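Local coordinates for hemolysin-related protein (Vibrio cholerae serotype O1, PDB 6MLT) that probably helps the bacterium's biofilm adhere as a secreted, metal-binding matrix protein that carries a beta-prism lectin domain on a beta-propeller, at residues A[16-22]-A[77-83]; A[535-541]-A[553-558]. Residue numbers count along the deposited sequence, not the author numbering.

Contact 1 (A[16-22]-A[77-83]); sequences KWSWSTS and SGVDGSE
Glu83 OE1 accepts two hydrogen bonds, from Ser22 OG (2.8 Å) and from Trp19 NE1 (3.2 Å), while Glu83 OE2 makes a salt bridge to Arg74 and a hydrogen bond with Tyr87 OH. A third runs from Trp17 NE1 to Gly78 O (3.0 Å). Both indoles leave strand 16-19 toward the loop 77-83, Trp17 in the p rotamer and Trp19 in t; the nearest CA atoms are those of Trp17 and Asp80 (5.7 Å) and of Trp19 and Gly81 (5.8 Å). The loop is tied by Gly81 N to Ser77 O (2.8 Å) and Ser77 N to Ser82 O (2.7 Å), with ST and Asx turns at Ser77 and Asp80. Gly81 CA sits 3.3 Å from the centroid of the Trp17 six-membered ring, a CH-pi contact; a CB would hit this ring, and phi/psi 81/2 alone would jam it against Asp80 O. Lys16 and Trp17 form a classic beta bulge facing Val556; Lys16 NZ makes a salt bridge to Glu530. Two tryptophans on alternate residues of an outer propeller strand pack on the loop after strand 71-76, joining neighbouring sheets: Trp17 touches Ile57, Trp19 Thr61 and Leu76, and Gly78 N hydrogen-bonds calcium ligand Asp56.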
loop_
_atom_site.group_PDB
_atom_site.type_symbol
_atom_site.label_atom_id
_atom_site.label_comp_id
_atom_site.label_asym_id
_atom_site.label_seq_id
_atom_site.Cartn_x
_atom_site.Cartn_y
_atom_site.Cartn_z
ATOM N N LYS A 16 -7.454 22.936 14.667
ATOM C CA LYS A 16 -7.439 22.216 15.933
ATOM C C LYS A 16 -6.389 22.789 16.877
ATOM O O LYS A 16 -6.705 23.141 18.018
ATOM C CB LYS A 16 -7.179 20.730 15.682
ATOM C CG LYS A 16 -7.170 19.868 16.932
ATOM C CD LYS A 16 -7.016 18.402 16.552
ATOM C CE LYS A 16 -7.045 17.486 17.757
ATOM N NZ LYS A 16 -7.201 16.068 17.333
ATOM N N TRP A 17 -5.139 22.871 16.423
ATOM C CA TRP A 17 -4.111 23.627 17.127
ATOM C C TRP A 17 -2.998 23.958 16.145
ATOM O O TRP A 17 -2.939 23.421 15.037
ATOM C CB TRP A 17 -3.554 22.874 18.348
ATOM C CG TRP A 17 -2.978 21.473 18.126
ATOM C CD1 TRP A 17 -3.570 20.293 18.471
ATOM C CD2 TRP A 17 -1.694 21.123 17.571
ATOM N NE1 TRP A 17 -2.752 19.237 18.158
ATOM C CE2 TRP A 17 -1.596 19.715 17.601
ATOM C CE3 TRP A 17 -0.629 21.860 17.045
ATOM C CZ2 TRP A 17 -0.468 19.029 17.135
ATOM C CZ3 TRP A 17 0.488 21.180 16.574
ATOM C CH2 TRP A 17 0.558 19.779 16.620
ATOM N N SER A 18 -2.112 24.860 16.568
ATOM C CA SER A 18 -0.926 25.189 15.794
ATOM C C SER A 18 0.247 25.375 16.742
ATOM O O SER A 18 0.070 25.700 17.922
ATOM C CB SER A 18 -1.126 26.456 14.941
ATOM O OG SER A 18 -1.258 27.605 15.750
ATOM N N TRP A 19 1.442 25.136 16.215
ATOM C CA TRP A 19 2.694 25.387 16.911
ATOM C C TRP A 19 3.537 26.292 16.028
ATOM O O TRP A 19 3.706 26.014 14.836
ATOM C CB TRP A 19 3.437 24.077 17.208
ATOM C CG TRP A 19 4.759 24.265 17.878
ATOM C CD1 TRP A 19 5.025 24.173 19.215
ATOM C CD2 TRP A 19 6.004 24.592 17.246
ATOM N NE1 TRP A 19 6.352 24.425 19.451
ATOM C CE2 TRP A 19 6.975 24.681 18.259
ATOM C CE3 TRP A 19 6.389 24.814 15.920
ATOM C CZ2 TRP A 19 8.307 24.989 17.992
ATOM C CZ3 TRP A 19 7.709 25.127 15.656
ATOM C CH2 TRP A 19 8.653 25.209 16.687
ATOM N N SER A 20 4.060 27.370 16.604
ATOM C CA SER A 20 4.870 28.305 15.831
ATOM C C SER A 20 6.046 28.871 16.601
ATOM O O SER A 20 6.858 29.585 16.004
ATOM C CB SER A 20 4.005 29.467 15.327
ATOM O OG SER A 20 3.015 28.997 14.426
ATOM N N THR A 21 6.181 28.575 17.887
ATOM C CA THR A 21 7.232 29.182 18.685
ATOM C C THR A 21 7.509 28.311 19.900
ATOM O O THR A 21 6.708 27.450 20.268
ATOM C CB THR A 21 6.851 30.597 19.126
ATOM O OG1 THR A 21 7.905 31.136 19.931
ATOM C CG2 THR A 21 5.553 30.578 19.924
ATOM N N SER A 22 8.650 28.573 20.530
ATOM C CA SER A 22 9.107 27.784 21.662
ATOM C C SER A 22 10.047 28.638 22.497
ATOM O O SER A 22 10.693 29.550 21.980
ATOM C CB SER A 22 9.820 26.511 21.194
ATOM O OG SER A 22 10.380 25.791 22.282
ATOM N N SER A 77 2.506 17.531 21.273
ATOM C CA SER A 77 1.375 16.759 21.770
ATOM C C SER A 77 0.231 16.764 20.766
ATOM O O SER A 77 -0.169 17.819 20.266
ATOM C CB SER A 77 0.892 17.336 23.099
ATOM O OG SER A 77 -0.269 16.651 23.537
ATOM N N GLY A 78 -0.320 15.581 20.487
ATOM C CA GLY A 78 -1.487 15.508 19.625
ATOM C C GLY A 78 -2.691 16.245 20.173
ATOM O O GLY A 78 -3.575 16.636 19.403
ATOM N N VAL A 79 -2.745 16.440 21.490
ATOM C CA VAL A 79 -3.890 17.093 22.120
ATOM C C VAL A 79 -3.928 18.575 21.765
ATOM O O VAL A 79 -4.951 19.095 21.299
ATOM C CB VAL A 79 -3.839 16.892 23.648
ATOM C CG1 VAL A 79 -4.952 17.680 24.348
ATOM C CG2 VAL A 79 -3.934 15.419 23.997
ATOM N N ASP A 80 -2.826 19.284 22.001
ATOM C CA ASP A 80 -2.849 20.735 21.911
ATOM C C ASP A 80 -1.613 21.341 21.271
ATOM O O ASP A 80 -1.506 22.569 21.238
ATOM C CB ASP A 80 -3.037 21.338 23.312
ATOM C CG ASP A 80 -1.987 20.859 24.296
ATOM O OD1 ASP A 80 -0.968 20.272 23.865
ATOM O OD2 ASP A 80 -2.186 21.062 25.507
ATOM N N GLY A 81 -0.679 20.537 20.769
ATOM C CA GLY A 81 0.512 21.064 20.140
ATOM C C GLY A 81 1.605 21.494 21.088
ATOM O O GLY A 81 2.635 22.001 20.627
ATOM N N SER A 82 1.417 21.328 22.392
ATOM C CA SER A 82 2.461 21.670 23.345
ATOM C C SER A 82 3.655 20.734 23.188
ATOM O O SER A 82 3.529 19.584 22.762
ATOM C CB SER A 82 1.926 21.603 24.778
ATOM O OG SER A 82 1.502 20.291 25.107
ATOM N N GLU A 83 4.835 21.244 23.523
ATOM C CA GLU A 83 6.048 20.461 23.355
ATOM C C GLU A 83 6.188 19.464 24.499
ATOM O O GLU A 83 6.107 19.832 25.676
ATOM C CB GLU A 83 7.261 21.379 23.275
ATOM C CG GLU A 83 7.413 22.004 21.906
ATOM C CD GLU A 83 8.461 23.092 21.882
ATOM O OE1 GLU A 83 8.092 24.264 22.090
ATOM O OE2 GLU A 83 9.648 22.766 21.659
#

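Contact 2 (A[535-541]-A[553-558]); sequences ASLIMVA and GVFVYE
Ile538, Val540, Val554 and Val556 form an aliphatic patch on one face of an antiparallel hairpin, with Ile538 CG1 3.9 Å from Val556 CG2 and Ile538 CG2 4.1 Å from Val554 CG1. The other face carries Leu537, Met539, Ala541, Phe555 and Tyr557. Met539 (chi1 p, chi2 t, chi3 p) brings its CE to 3.8 Å from Tyr557 CD1, and its SD, 5.1 Å from the Tyr557 ring centroid, makes an oblique Met-aromatic contact; Ala541 CB lies 4.2 Å from Phe555 CE1. Strands 536-541 and 553-558 run antiparallel, 159° between their N-to-C directions, axes 4.5 Å apart. Three pairs are joined by two N-H...O hydrogen bonds each: Leu537 N to Tyr557 O and Tyr557 N to Leu537 O (both 2.8 Å), Met539 N to Phe555 O (3.0 Å) and Phe555 N to Met539 O (2.9 Å), Ala541 N to Gly553 O and Gly553 N to Ala541 O (both 2.9 Å). Ile538-Val556 and Val540-Val554 are non-hydrogen-bonded pairs. Gly553, at phi/psi 119/-135, suits a residue without CB. Ser536 OG bonds Lys16 NZ. Backbone bonding fixes the register; apolar side chains on both faces let this central hairpin of a four-stranded sheet pack against Trp17 and Ile513.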
loop_
_atom_site.group_PDB
_atom_site.type_symbol
_atom_site.label_atom_id
_atom_site.label_comp_id
_atom_site.label_asym_id
_atom_site.label_seq_id
_atom_site.Cartn_x
_atom_site.Cartn_y
_atom_site.Cartn_z
ATOM N N ALA A 535 -10.446 12.063 12.458
ATOM C CA ALA A 535 -9.025 12.266 12.217
ATOM C C ALA A 535 -8.629 13.749 12.255
ATOM O O ALA A 535 -9.462 14.659 12.297
ATOM C CB ALA A 535 -8.633 11.672 10.867
ATOM N N SER A 536 -7.314 13.968 12.235
ATOM C CA SER A 536 -6.704 15.288 12.179
ATOM C C SER A 536 -5.877 15.402 10.903
ATOM O O SER A 536 -5.284 14.421 10.438
ATOM C CB SER A 536 -5.796 15.540 13.383
ATOM O OG SER A 536 -6.482 15.361 14.607
ATOM N N LEU A 537 -5.847 16.608 10.343
ATOM C CA LEU A 537 -5.060 16.934 9.158
ATOM C C LEU A 537 -3.861 17.776 9.588
ATOM O O LEU A 537 -4.033 18.901 10.075
ATOM C CB LEU A 537 -5.905 17.697 8.144
ATOM C CG LEU A 537 -5.161 18.411 7.010
ATOM C CD1 LEU A 537 -4.366 17.424 6.170
ATOM C CD2 LEU A 537 -6.137 19.193 6.142
ATOM N N ILE A 538 -2.658 17.241 9.388
ATOM C CA ILE A 538 -1.416 17.824 9.900
ATOM C C ILE A 538 -0.578 18.313 8.726
ATOM O O ILE A 538 -0.324 17.550 7.785
ATOM C CB ILE A 538 -0.621 16.796 10.724
ATOM C CG1 ILE A 538 -1.473 16.246 11.872
ATOM C CG2 ILE A 538 0.677 17.424 11.268
ATOM C CD1 ILE A 538 -1.345 14.756 12.069
ATOM N N MET A 539 -0.105 19.559 8.798
ATOM C CA MET A 539 0.751 20.099 7.753
ATOM C C MET A 539 1.810 21.010 8.357
ATOM O O MET A 539 1.620 21.599 9.426
ATOM C CB MET A 539 -0.061 20.862 6.694
ATOM C CG MET A 539 -0.755 22.104 7.194
ATOM S SD MET A 539 -1.937 22.756 5.990
ATOM C CE MET A 539 -3.224 21.511 6.085
ATOM N N VAL A 540 2.933 21.120 7.657
ATOM C CA VAL A 540 4.058 21.928 8.110
ATOM C C VAL A 540 4.168 23.160 7.225
ATOM O O VAL A 540 3.730 23.162 6.070
ATOM C CB VAL A 540 5.364 21.106 8.111
ATOM C CG1 VAL A 540 5.186 19.852 8.953
ATOM C CG2 VAL A 540 5.780 20.744 6.684
ATOM N N ALA A 541 4.751 24.221 7.778
ATOM C CA ALA A 541 4.790 25.503 7.096
ATOM C C ALA A 541 6.086 26.230 7.413
ATOM O O ALA A 541 6.703 26.024 8.467
ATOM C CB ALA A 541 3.600 26.385 7.487
ATOM N N GLY A 553 5.596 26.718 11.068
ATOM C CA GLY A 553 5.455 25.784 12.170
ATOM C C GLY A 553 4.655 24.563 11.756
ATOM O O GLY A 553 4.879 23.991 10.683
ATOM N N VAL A 554 3.721 24.173 12.615
ATOM C CA VAL A 554 2.884 22.991 12.412
ATOM C C VAL A 554 1.441 23.399 12.656
ATOM O O VAL A 554 1.131 24.003 13.690
ATOM C CB VAL A 554 3.287 21.833 13.347
ATOM C CG1 VAL A 554 2.397 20.611 13.107
ATOM C CG2 VAL A 554 4.753 21.470 13.149
ATOM N N PHE A 555 0.568 23.048 11.722
ATOM C CA PHE A 555 -0.833 23.436 11.773
ATOM C C PHE A 555 -1.684 22.190 11.608
ATOM O O PHE A 555 -1.483 21.414 10.668
ATOM C CB PHE A 555 -1.140 24.491 10.702
ATOM C CG PHE A 555 -0.460 25.801 10.973
ATOM C CD1 PHE A 555 0.901 25.940 10.768
ATOM C CD2 PHE A 555 -1.163 26.867 11.498
ATOM C CE1 PHE A 555 1.542 27.133 11.060
ATOM C CE2 PHE A 555 -0.525 28.057 11.790
ATOM C CZ PHE A 555 0.826 28.186 11.570
ATOM N N VAL A 556 -2.604 21.988 12.544
ATOM C CA VAL A 556 -3.428 20.791 12.605
ATOM C C VAL A 556 -4.883 21.218 12.522
ATOM O O VAL A 556 -5.325 22.080 13.286
ATOM C CB VAL A 556 -3.156 19.985 13.888
ATOM C CG1 VAL A 556 -4.053 18.751 13.961
ATOM C CG2 VAL A 556 -1.685 19.578 13.941
ATOM N N TYR A 557 -5.623 20.598 11.606
ATOM C CA TYR A 557 -7.006 20.933 11.334
ATOM C C TYR A 557 -7.892 19.725 11.592
ATOM O O TYR A 557 -7.426 18.585 11.635
ATOM C CB TYR A 557 -7.176 21.402 9.885
ATOM C CG TYR A 557 -6.395 22.664 9.586
ATOM C CD1 TYR A 557 -5.049 22.612 9.237
ATOM C CD2 TYR A 557 -6.997 23.909 9.690
ATOM C CE1 TYR A 557 -4.336 23.771 8.975
ATOM C CE2 TYR A 557 -6.298 25.062 9.434
ATOM C CZ TYR A 557 -4.971 24.992 9.076
ATOM O OH TYR A 557 -4.281 26.161 8.830
ATOM N N GLU A 558 -9.181 19.997 11.740
ATOM C CA GLU A 558 -10.190 18.965 11.910
ATOM C C GLU A 558 -11.425 19.363 11.119
ATOM O O GLU A 558 -11.572 20.511 10.687
ATOM C CB GLU A 558 -10.526 18.762 13.391
ATOM C CG GLU A 558 -11.019 20.016 14.088
ATOM C CD GLU A 558 -11.362 19.769 15.540
ATOM O OE1 GLU A 558 -12.147 18.838 15.811
ATOM O OE2 GLU A 558 -10.842 20.497 16.409
#

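Overall arrangement
From the N terminus, strand 13-19 enters first, and contact 1 closes when the turn after strand 71-76 comes back to it, 54 residues intervening. Contact 2 opens far later, closing an 11-residue connection between strands 536-541 and 553-559, so the two loops follow in series. They meet in space, their centres 10 Å apart: strand 13-19 adds to the edge of the last hairpin, with Lys16 N 2.7 Å from Val556 O and Trp19 N 2.8 Å from Val554 O. The resulting sheet joins the first strand of the chain to its last three, consistent with the closure of a beta-propeller, and contact 1 fastens it to the next sheet, containing strands 56-63 and 71-76.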